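Side-chain contacts in Ydr267cp (Saccharomyces cerevisiae, PDB 2HES), which serves as an essential part of the cytosolic iron-sulfur protein assembly machinery, being required for maturation of extramitochondrial Fe/S proteins: residues L73-G76 with V82-W85; W134-D137 with E142-C145; V211-S216 with Y276-G281; W226-D231 with Q237-E242. One frame throughout, in Å; residues are numbered along the deposited sequence.

Interaction 1 of 4, residues L73-G76 with V82-W85; sequences LAAG and VSIW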
# COMPACT_ATOMS: atom_id res chain seq x y z
N LEU A 73 -5.71 1.21 -14.28
CA LEU A 73 -5.86 0.63 -12.92
C LEU A 73 -5.66 -0.88 -12.87
O LEU A 73 -6.18 -1.61 -13.73
CB LEU A 73 -7.26 0.97 -12.37
CG LEU A 73 -7.72 0.34 -11.05
CD1 LEU A 73 -6.99 0.94 -9.90
CD2 LEU A 73 -9.22 0.59 -10.85
N ALA A 74 -4.97 -1.36 -11.84
CA ALA A 74 -4.84 -2.79 -11.60
C ALA A 74 -5.60 -3.18 -10.33
O ALA A 74 -5.67 -2.39 -9.38
CB ALA A 74 -3.34 -3.18 -11.52
N ALA A 75 -6.20 -4.38 -10.34
CA ALA A 75 -6.94 -4.93 -9.18
C ALA A 75 -6.65 -6.41 -8.93
O ALA A 75 -6.88 -7.24 -9.82
CB ALA A 75 -8.48 -4.68 -9.33
N GLY A 76 -6.15 -6.72 -7.73
CA GLY A 76 -5.80 -8.08 -7.31
C GLY A 76 -6.81 -8.67 -6.33
O GLY A 76 -7.34 -7.97 -5.46
N VAL A 82 -5.63 -11.00 -11.24
CA VAL A 82 -5.39 -9.54 -11.22
C VAL A 82 -5.96 -8.93 -12.51
O VAL A 82 -5.55 -9.32 -13.61
CB VAL A 82 -3.85 -9.16 -11.12
CG1 VAL A 82 -3.66 -7.66 -11.20
CG2 VAL A 82 -3.22 -9.70 -9.84
N SER A 83 -6.89 -7.98 -12.39
CA SER A 83 -7.52 -7.32 -13.55
C SER A 83 -6.94 -5.93 -13.90
O SER A 83 -6.47 -5.22 -13.01
CB SER A 83 -9.03 -7.17 -13.31
OG SER A 83 -9.29 -6.25 -12.25
N ILE A 84 -7.03 -5.51 -15.17
CA ILE A 84 -6.53 -4.20 -15.65
C ILE A 84 -7.57 -3.30 -16.36
O ILE A 84 -8.14 -3.71 -17.38
CB ILE A 84 -5.33 -4.40 -16.64
CG1 ILE A 84 -4.18 -5.19 -16.00
CG2 ILE A 84 -4.83 -3.09 -17.18
CD1 ILE A 84 -3.27 -4.36 -15.06
N TRP A 85 -7.77 -2.06 -15.89
CA TRP A 85 -8.77 -1.13 -16.46
C TRP A 85 -8.19 0.20 -16.98
O TRP A 85 -7.22 0.70 -16.44
CB TRP A 85 -9.86 -0.82 -15.42
CG TRP A 85 -10.37 -2.04 -14.70
CD1 TRP A 85 -9.70 -2.77 -13.77
CD2 TRP A 85 -11.65 -2.66 -14.87
NE1 TRP A 85 -10.49 -3.82 -13.34
CE2 TRP A 85 -11.69 -3.78 -14.00
CE3 TRP A 85 -12.77 -2.38 -15.65
CZ2 TRP A 85 -12.80 -4.62 -13.90
CZ3 TRP A 85 -13.89 -3.23 -15.55
CH2 TRP A 85 -13.89 -4.33 -14.68

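Interaction 2 of 4, residues W134-D137 with E142-C145; sequences WETD and EYEC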
# COMPACT_ATOMS: atom_id res chain seq x y z
N TRP A 134 5.80 -8.25 -13.25
CA TRP A 134 5.27 -8.28 -14.62
C TRP A 134 5.74 -6.99 -15.32
O TRP A 134 5.89 -5.94 -14.68
CB TRP A 134 3.72 -8.34 -14.64
CG TRP A 134 3.09 -9.64 -14.11
CD1 TRP A 134 2.73 -9.91 -12.79
CD2 TRP A 134 2.76 -10.82 -14.87
NE1 TRP A 134 2.20 -11.20 -12.72
CE2 TRP A 134 2.21 -11.77 -13.97
CE3 TRP A 134 2.86 -11.16 -16.24
CZ2 TRP A 134 1.77 -13.03 -14.38
CZ3 TRP A 134 2.43 -12.43 -16.64
CH2 TRP A 134 1.87 -13.34 -15.72
N GLU A 135 5.98 -7.06 -16.63
CA GLU A 135 6.40 -5.87 -17.37
C GLU A 135 5.38 -5.55 -18.46
O GLU A 135 4.86 -6.45 -19.09
CB GLU A 135 7.75 -6.11 -18.03
CG GLU A 135 8.31 -4.89 -18.74
CD GLU A 135 9.74 -5.05 -19.20
OE1 GLU A 135 10.13 -6.16 -19.62
OE2 GLU A 135 10.48 -4.04 -19.13
N THR A 136 5.14 -4.27 -18.69
CA THR A 136 4.30 -3.83 -19.80
C THR A 136 4.94 -2.64 -20.51
O THR A 136 6.03 -2.20 -20.15
CB THR A 136 2.84 -3.53 -19.31
OG1 THR A 136 1.96 -3.33 -20.44
CG2 THR A 136 2.80 -2.29 -18.37
N ASP A 137 4.28 -2.13 -21.55
CA ASP A 137 4.86 -1.00 -22.25
C ASP A 137 3.95 0.20 -22.04
O ASP A 137 3.00 0.15 -21.23
CB ASP A 137 5.07 -1.31 -23.74
CG ASP A 137 3.75 -1.54 -24.48
OD1 ASP A 137 2.67 -1.22 -23.94
OD2 ASP A 137 3.81 -2.02 -25.63
N GLU A 142 -0.50 -5.60 -22.57
CA GLU A 142 -0.01 -6.98 -22.47
C GLU A 142 1.01 -7.07 -21.34
O GLU A 142 1.77 -6.14 -21.15
CB GLU A 142 0.66 -7.43 -23.77
CG GLU A 142 -0.21 -7.38 -25.01
CD GLU A 142 0.44 -8.08 -26.20
OE1 GLU A 142 0.19 -9.29 -26.38
OE2 GLU A 142 1.24 -7.44 -26.91
N TYR A 143 1.04 -8.20 -20.65
CA TYR A 143 1.91 -8.37 -19.47
C TYR A 143 2.83 -9.59 -19.61
O TYR A 143 2.38 -10.69 -19.96
CB TYR A 143 1.05 -8.34 -18.18
CG TYR A 143 0.45 -6.96 -17.98
CD1 TYR A 143 1.03 -6.04 -17.11
CD2 TYR A 143 -0.67 -6.55 -18.71
CE1 TYR A 143 0.51 -4.75 -16.97
CE2 TYR A 143 -1.19 -5.28 -18.58
CZ TYR A 143 -0.61 -4.38 -17.71
OH TYR A 143 -1.14 -3.11 -17.58
N GLU A 144 4.11 -9.37 -19.40
CA GLU A 144 5.13 -10.42 -19.47
C GLU A 144 5.69 -10.66 -18.08
O GLU A 144 6.15 -9.74 -17.45
CB GLU A 144 6.28 -9.98 -20.35
CG GLU A 144 7.29 -11.08 -20.57
CD GLU A 144 8.49 -10.63 -21.37
OE1 GLU A 144 8.40 -9.64 -22.11
OE2 GLU A 144 9.55 -11.29 -21.26
N CYS A 145 5.67 -11.91 -17.62
CA CYS A 145 6.21 -12.19 -16.30
C CYS A 145 7.70 -12.25 -16.40
O CYS A 145 8.25 -13.11 -17.11
CB CYS A 145 5.66 -13.50 -15.74
SG CYS A 145 6.38 -13.80 -14.13
O HOH W 1 1.26 -3.68 -23.83

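Interaction 3 of 4, residues V211-S216 with Y276-G281; sequences VFRLCS and YEEVDG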
# COMPACT_ATOMS: atom_id res chain seq x y z
N VAL A 211 19.46 8.87 -0.13
CA VAL A 211 19.52 7.49 0.35
C VAL A 211 18.23 7.09 1.06
O VAL A 211 17.52 7.94 1.63
CB VAL A 211 20.77 7.24 1.22
CG1 VAL A 211 22.06 7.53 0.38
CG2 VAL A 211 20.70 8.12 2.49
N PHE A 212 17.95 5.79 1.07
CA PHE A 212 16.57 5.30 1.31
C PHE A 212 16.24 5.07 2.77
O PHE A 212 17.10 4.70 3.56
CB PHE A 212 16.34 3.96 0.59
CG PHE A 212 16.97 3.86 -0.77
CD1 PHE A 212 16.61 4.74 -1.80
CD2 PHE A 212 17.95 2.90 -1.01
CE1 PHE A 212 17.21 4.66 -3.05
CE2 PHE A 212 18.57 2.79 -2.29
CZ PHE A 212 18.18 3.69 -3.29
N ARG A 213 14.96 5.27 3.10
CA ARG A 213 14.43 4.74 4.39
C ARG A 213 13.05 4.18 4.12
O ARG A 213 12.46 4.42 3.05
CB ARG A 213 14.31 5.84 5.45
CG ARG A 213 15.66 6.43 5.85
CD ARG A 213 15.49 7.25 7.13
NE ARG A 213 14.63 8.42 6.89
CZ ARG A 213 14.32 9.31 7.83
NH1 ARG A 213 14.81 9.18 9.08
NH2 ARG A 213 13.55 10.34 7.52
N LEU A 214 12.55 3.40 5.08
CA LEU A 214 11.23 2.77 4.90
C LEU A 214 10.54 2.70 6.26
O LEU A 214 11.24 2.45 7.25
CB LEU A 214 11.45 1.33 4.38
CG LEU A 214 10.25 0.46 4.14
CD1 LEU A 214 9.98 0.45 2.65
CD2 LEU A 214 10.44 -0.97 4.69
N CYS A 215 9.22 2.91 6.32
CA CYS A 215 8.51 2.59 7.59
C CYS A 215 7.62 1.39 7.39
O CYS A 215 7.16 1.08 6.26
CB CYS A 215 7.70 3.78 8.10
SG CYS A 215 6.34 4.31 6.97
N SER A 216 7.41 0.65 8.46
CA SER A 216 6.60 -0.58 8.37
C SER A 216 5.73 -0.74 9.62
O SER A 216 6.11 -0.31 10.72
CB SER A 216 7.48 -1.83 8.23
OG SER A 216 8.39 -1.93 9.35
N TYR A 276 2.79 11.25 12.72
CA TYR A 276 4.10 11.43 13.38
C TYR A 276 4.99 12.37 12.58
O TYR A 276 4.99 12.36 11.34
CB TYR A 276 4.82 10.09 13.47
CG TYR A 276 4.00 8.93 13.92
CD1 TYR A 276 3.99 8.53 15.27
CD2 TYR A 276 3.22 8.20 13.01
CE1 TYR A 276 3.25 7.41 15.67
CE2 TYR A 276 2.48 7.08 13.41
CZ TYR A 276 2.46 6.71 14.74
OH TYR A 276 1.75 5.60 15.13
N GLU A 277 5.80 13.17 13.28
CA GLU A 277 6.67 14.12 12.61
C GLU A 277 8.09 13.96 13.16
O GLU A 277 8.26 13.73 14.35
CB GLU A 277 6.15 15.56 12.86
CG GLU A 277 7.00 16.63 12.20
CD GLU A 277 6.63 18.02 12.64
OE1 GLU A 277 6.27 18.20 13.84
OE2 GLU A 277 6.66 18.93 11.78
N GLU A 278 9.10 14.05 12.28
CA GLU A 278 10.51 13.91 12.65
C GLU A 278 11.13 15.29 12.73
O GLU A 278 11.18 16.03 11.73
CB GLU A 278 11.25 13.07 11.58
CG GLU A 278 12.62 12.59 11.99
CD GLU A 278 13.38 11.90 10.87
OE1 GLU A 278 13.16 12.25 9.69
OE2 GLU A 278 14.20 11.02 11.20
N VAL A 279 11.59 15.64 13.92
CA VAL A 279 12.23 16.94 14.16
C VAL A 279 13.47 16.70 14.99
O VAL A 279 13.42 16.01 16.01
CB VAL A 279 11.30 17.89 14.94
CG1 VAL A 279 11.91 19.30 15.00
CG2 VAL A 279 9.90 17.94 14.35
N ASP A 280 14.60 17.28 14.56
CA ASP A 280 15.85 17.16 15.31
C ASP A 280 16.24 15.72 15.55
O ASP A 280 16.75 15.36 16.62
CB ASP A 280 15.75 17.89 16.66
CG ASP A 280 15.55 19.38 16.52
OD1 ASP A 280 15.73 19.95 15.41
OD2 ASP A 280 15.21 20.00 17.55
N GLY A 281 15.99 14.88 14.56
CA GLY A 281 16.33 13.45 14.61
C GLY A 281 15.48 12.58 15.53
O GLY A 281 15.88 11.48 15.91

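Interaction 4 of 4, residues W226-D231 with Q237-E242; sequences WKYMGD and QEWVCE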
# COMPACT_ATOMS: atom_id res chain seq x y z
N TRP A 226 13.24 2.09 9.09
CA TRP A 226 14.43 1.38 8.71
C TRP A 226 15.24 2.31 7.83
O TRP A 226 14.67 3.02 6.98
CB TRP A 226 14.02 0.17 7.87
CG TRP A 226 13.05 -0.76 8.53
CD1 TRP A 226 11.66 -0.71 8.47
CD2 TRP A 226 13.39 -1.95 9.27
NE1 TRP A 226 11.13 -1.78 9.20
CE2 TRP A 226 12.17 -2.56 9.65
CE3 TRP A 226 14.61 -2.56 9.65
CZ2 TRP A 226 12.14 -3.75 10.43
CZ3 TRP A 226 14.56 -3.77 10.43
CH2 TRP A 226 13.34 -4.32 10.80
N LYS A 227 16.56 2.19 7.92
CA LYS A 227 17.46 3.06 7.18
C LYS A 227 18.49 2.25 6.42
O LYS A 227 19.14 1.38 6.98
CB LYS A 227 18.23 3.89 8.18
CG LYS A 227 19.39 4.72 7.55
CD LYS A 227 20.07 5.58 8.67
CE LYS A 227 19.27 6.65 9.26
NZ LYS A 227 20.24 7.03 10.42
N TYR A 228 18.65 2.57 5.13
CA TYR A 228 19.70 1.96 4.32
C TYR A 228 21.10 2.49 4.74
O TYR A 228 21.26 3.68 4.96
CB TYR A 228 19.42 2.32 2.88
CG TYR A 228 20.49 2.04 1.88
CD1 TYR A 228 20.80 0.74 1.52
CD2 TYR A 228 21.15 3.08 1.21
CE1 TYR A 228 21.76 0.46 0.56
CE2 TYR A 228 22.09 2.80 0.21
CZ TYR A 228 22.39 1.49 -0.09
OH TYR A 228 23.36 1.20 -1.03
N MET A 229 22.07 1.57 4.83
CA MET A 229 23.40 1.87 5.37
C MET A 229 24.49 1.49 4.37
O MET A 229 25.65 1.36 4.74
CB MET A 229 23.60 1.14 6.73
CG MET A 229 22.65 1.53 7.87
SD MET A 229 22.97 3.18 8.42
CE MET A 229 24.53 2.97 9.29
N GLY A 230 24.10 1.36 3.09
CA GLY A 230 25.02 1.16 1.96
C GLY A 230 25.07 -0.30 1.55
O GLY A 230 24.56 -1.19 2.24
N ASP A 231 25.70 -0.55 0.40
CA ASP A 231 25.83 -1.92 -0.11
C ASP A 231 27.00 -2.63 0.57
O ASP A 231 27.95 -1.96 0.99
CB ASP A 231 26.06 -1.86 -1.61
CG ASP A 231 24.79 -1.56 -2.38
OD1 ASP A 231 23.74 -1.23 -1.78
OD2 ASP A 231 24.84 -1.64 -3.62
N GLN A 237 22.27 -5.11 0.28
CA GLN A 237 22.09 -3.83 0.98
C GLN A 237 22.07 -4.05 2.47
O GLN A 237 21.37 -4.95 2.95
CB GLN A 237 20.77 -3.17 0.57
CG GLN A 237 20.74 -2.74 -0.92
CD GLN A 237 19.49 -1.96 -1.29
OE1 GLN A 237 18.53 -1.87 -0.52
NE2 GLN A 237 19.49 -1.38 -2.52
N GLU A 238 22.79 -3.20 3.19
CA GLU A 238 22.78 -3.22 4.64
C GLU A 238 21.73 -2.24 5.11
O GLU A 238 21.72 -1.10 4.70
CB GLU A 238 24.15 -2.84 5.18
CG GLU A 238 25.26 -3.71 4.59
CD GLU A 238 26.57 -3.66 5.36
OE1 GLU A 238 26.66 -2.95 6.39
OE2 GLU A 238 27.52 -4.34 4.91
N TRP A 239 20.85 -2.71 5.97
CA TRP A 239 19.74 -1.90 6.46
C TRP A 239 19.61 -2.14 7.99
O TRP A 239 19.85 -3.29 8.46
CB TRP A 239 18.50 -2.34 5.62
CG TRP A 239 17.55 -1.34 5.40
CD1 TRP A 239 16.89 -0.73 6.40
CD2 TRP A 239 17.02 -0.76 4.16
NE1 TRP A 239 16.01 0.18 5.91
CE2 TRP A 239 16.06 0.19 4.55
CE3 TRP A 239 17.28 -0.93 2.76
CZ2 TRP A 239 15.34 0.96 3.66
CZ3 TRP A 239 16.54 -0.15 1.86
CH2 TRP A 239 15.59 0.80 2.33
N VAL A 240 19.29 -1.10 8.77
CA VAL A 240 19.02 -1.28 10.23
C VAL A 240 17.72 -0.59 10.59
O VAL A 240 17.30 0.27 9.86
CB VAL A 240 20.14 -0.71 11.15
CG1 VAL A 240 21.45 -1.49 10.88
CG2 VAL A 240 20.27 0.87 11.02
N CYS A 241 17.07 -1.01 11.68
CA CYS A 241 15.90 -0.30 12.17
C CYS A 241 16.45 0.86 13.00
O CYS A 241 17.18 0.63 14.00
CB CYS A 241 15.07 -1.22 13.07
SG CYS A 241 13.75 -0.27 13.78
N GLU A 242 16.21 2.08 12.54
CA GLU A 242 16.75 3.24 13.26
C GLU A 242 15.86 3.78 14.35
O GLU A 242 16.34 4.45 15.24
CB GLU A 242 17.04 4.33 12.26
CG GLU A 242 15.90 5.14 11.91
CD GLU A 242 16.34 6.47 11.30
OE1 GLU A 242 17.15 7.23 11.85
OE2 GLU A 242 15.91 6.71 10.21
O HOH W 2 22.19 -1.73 -4.17

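Interaction 1 of 4, residues L73-G76 with V82-W85
Leu-73 O is gripped by two groups from 82-85. The backbone N of Trp-85 donates to it at 2.7 Å with an N-H...O angle of 167°, and Ile-84 CA adds a CA-H...O contact to Leu-73 O at 3.2 Å. The same oxygen also lies in the plane of the Trp-85 indole, at its CD1 edge. Ala-75 O is held in a similar way, by Ser-83 N at 2.7 Å and by Val-82 CA at 3.1 Å. With the return bonds from Leu-73 N to Trp-85 O and from Ala-75 N to Ser-83 O, two hydrogen-bonded pairs are complete, as befits an antiparallel hairpin; here it forms the two middle strands of a four-stranded WD40 propeller blade. Leu-73, Ala-75, Ser-83 and Trp-85 share one face. On it Trp-85 NE1 donates to Ser-83 OG at 2.9 Å, the hydroxyl lying 21° out of the indole plane. Ser-83 chi1 of 67° sets OG between its backbone N and carbonyl carbon, where it also meets Ala-75 CB at 3.4 Å. On the other face the contact is apolar: Ile-84 brings CD1 back across the hairpin to Ala-74 CB at 3.7 Å, while Val-82 CG2 packs at 4.0 Å over Gly-76 CA. Trp-115, from the strand 110-115 of the next blade, touches both Ala-74 and Ile-84.

Interaction 2 of 4, residues W134-D137 with E142-C145
Thr-136 OG1 donates to Glu-142 O at 2.9 Å, approaching 31° out of the carbonyl plane. The hydroxyl can reach this carbonyl because it stands opposite its own backbone N (chi1 -170°), and the bond carries the pairing past the last backbone exchange: Glu-135 N to Glu-144 O at 2.8 Å and Glu-144 N to Glu-135 O at 3.0 Å. Farther out, the Glu-142 N-H is satisfied by water 1, which in turn donates to Asp-137 OD1; that oxygen is also hydrogen-bonded to Ser-139 OG. The segments flank the turn of a beta hairpin joining the third and outermost strands (131-135 and 144-149) of a WD40 propeller blade. Tyr-143 sends its hydroxyl to Gly-140 O inside this turn, and one face of its ring takes Thr-136 CB, 3.9 Å from the centroid. On the strand side of the turn, Cys-145 lays CB over the six-membered ring of Trp-134, 3.6 Å from the centroid and 16° off the normal, with SG farther off as a sulfur-aromatic contact. The carboxylates of Glu-135 and Glu-144 share the other face of the hairpin, their OE1 atoms 4.6 Å apart, so their like charges probably repel mildly.

Interaction 3 of 4, residues V211-S216 with Y276-G281
A two-pronged salt bridge between neighbouring propeller blades, Arg-213 with Glu-278, makes up this contact. Arg-213 opens the second strand of the WD 5 blade (213-218), and Glu-278 lies near the end of the third strand of the WD 6 blade (273-279), so a bond between their side-chain ends ties two separate sheets together. The groups come from opposite directions and meet end-on: Arg-213 NH1 donates to Glu-278 OE2 at 2.9 Å, and Arg-213 NH2 donates to Glu-278 OE1, also at 2.9 Å. Both bonds are nearly straight, the first at 175°. Each oxygen lies practically in the guanidinium plane and is met on its syn side, although the carboxylate is turned so that the two planes stand 21° apart. Glu-278 spans the distance with an extended chain, its CG opposite the backbone N (chi1 -167°), whereas the arginine bends at chi3. Two further acids meet the guanidinium: Asp-206 OD2 forms a salt bridge with Arg-213 NE, and Glu-242 OE2 forms one with NH1. Trp-258, from the first strand of the WD 6 blade, touches the Arg-213 side chain as well. A methionine at Arg-213 would remove the cation facing three carboxylates and would probably leave Glu-278 without its mate and the charges of Asp-206 and Glu-242 less well balanced. With NE, NH1 and NH2 all bonded, the guanidinium is fixed in rotation, and the gathered acids would be expected to stabilise its positive charge.

Interaction 4 of 4, residues W226-D231 with Q237-E242
Tyr-228 sets CB over the six-membered ring of Trp-239, 3.9 Å from the centroid and 11° off the normal. Its CG lies opposite the backbone N (chi1 169°), which sends the phenol ring along the strand toward Gln-237 and Asp-231. The same indole face lies against the backbone between Lys-227 and Tyr-228, and the Trp-226 and Trp-239 rings meet obliquely. On Trp-226 itself, Cys-241 CB covers the six-membered ring at 4.0 Å from the centroid. Backbone bonds underlie this aromatic cluster: Lys-227 pairs with Val-240 in both directions, Met-229 N donates to Glu-238 O at 2.7 Å, and Glu-238 N donates to Gly-230 O at 2.8 Å. The register slips by one residue between Tyr-228 and Asp-231, a beta bulge in the hairpin that closes the WD 5 blade. Gly-230 adopts a positive phi of 100°, at which a side chain would jam against the preceding carbonyl O, and its N stands 3.4 Å above the centre of the Tyr-228 ring. Tyr-228 OH donates to Asp-231 OD1 at 2.6 Å from above the carboxylate plane; Asp-231 OD2 accepts from water 2, which in turn accepts from Gln-237 NE2. Farther out, Ser-216 OG on the neighbouring strand accepts from Trp-226 NE1, consistent with the Ser-Trp part of the WD40 structural tetrad. An alanine in place of Trp-239 would probably open a gap beneath Tyr-228 CB and beside the Lys-227 to Tyr-228 backbone. On the other face, Lys-227 NZ reaches Glu-242 OE1 only weakly, at 3.4 Å; Glu-242 has its stronger partner in Arg-213, so the lysine probably adds little to holding that carboxylate.

In the fold
Two clusters of contacts lie on a seven-bladed propeller, the centres of interactions 1 and 3 about 31 Å apart on opposite sides of the chain's centre. Interactions 1 and 2 have centres about 13 Å apart and belong to adjacent blades, meeting where Ile-84 CD1 packs 3.5 Å from Tyr-143 OH. Interactions 3 and 4 have the same centre spacing, but 211-216 of interaction 3 lies in the same sheet as interaction 4, while 276-281 belongs to the following blade. Within that sheet Leu-214 O and Trp-226 N are 2.7 Å apart, a probable hydrogen bond, and Phe-212 CB touches Trp-239 CH2 at 3.7 Å. The bound calcium ion lies about 12 Å from the Cys-241 side chain of interaction 4.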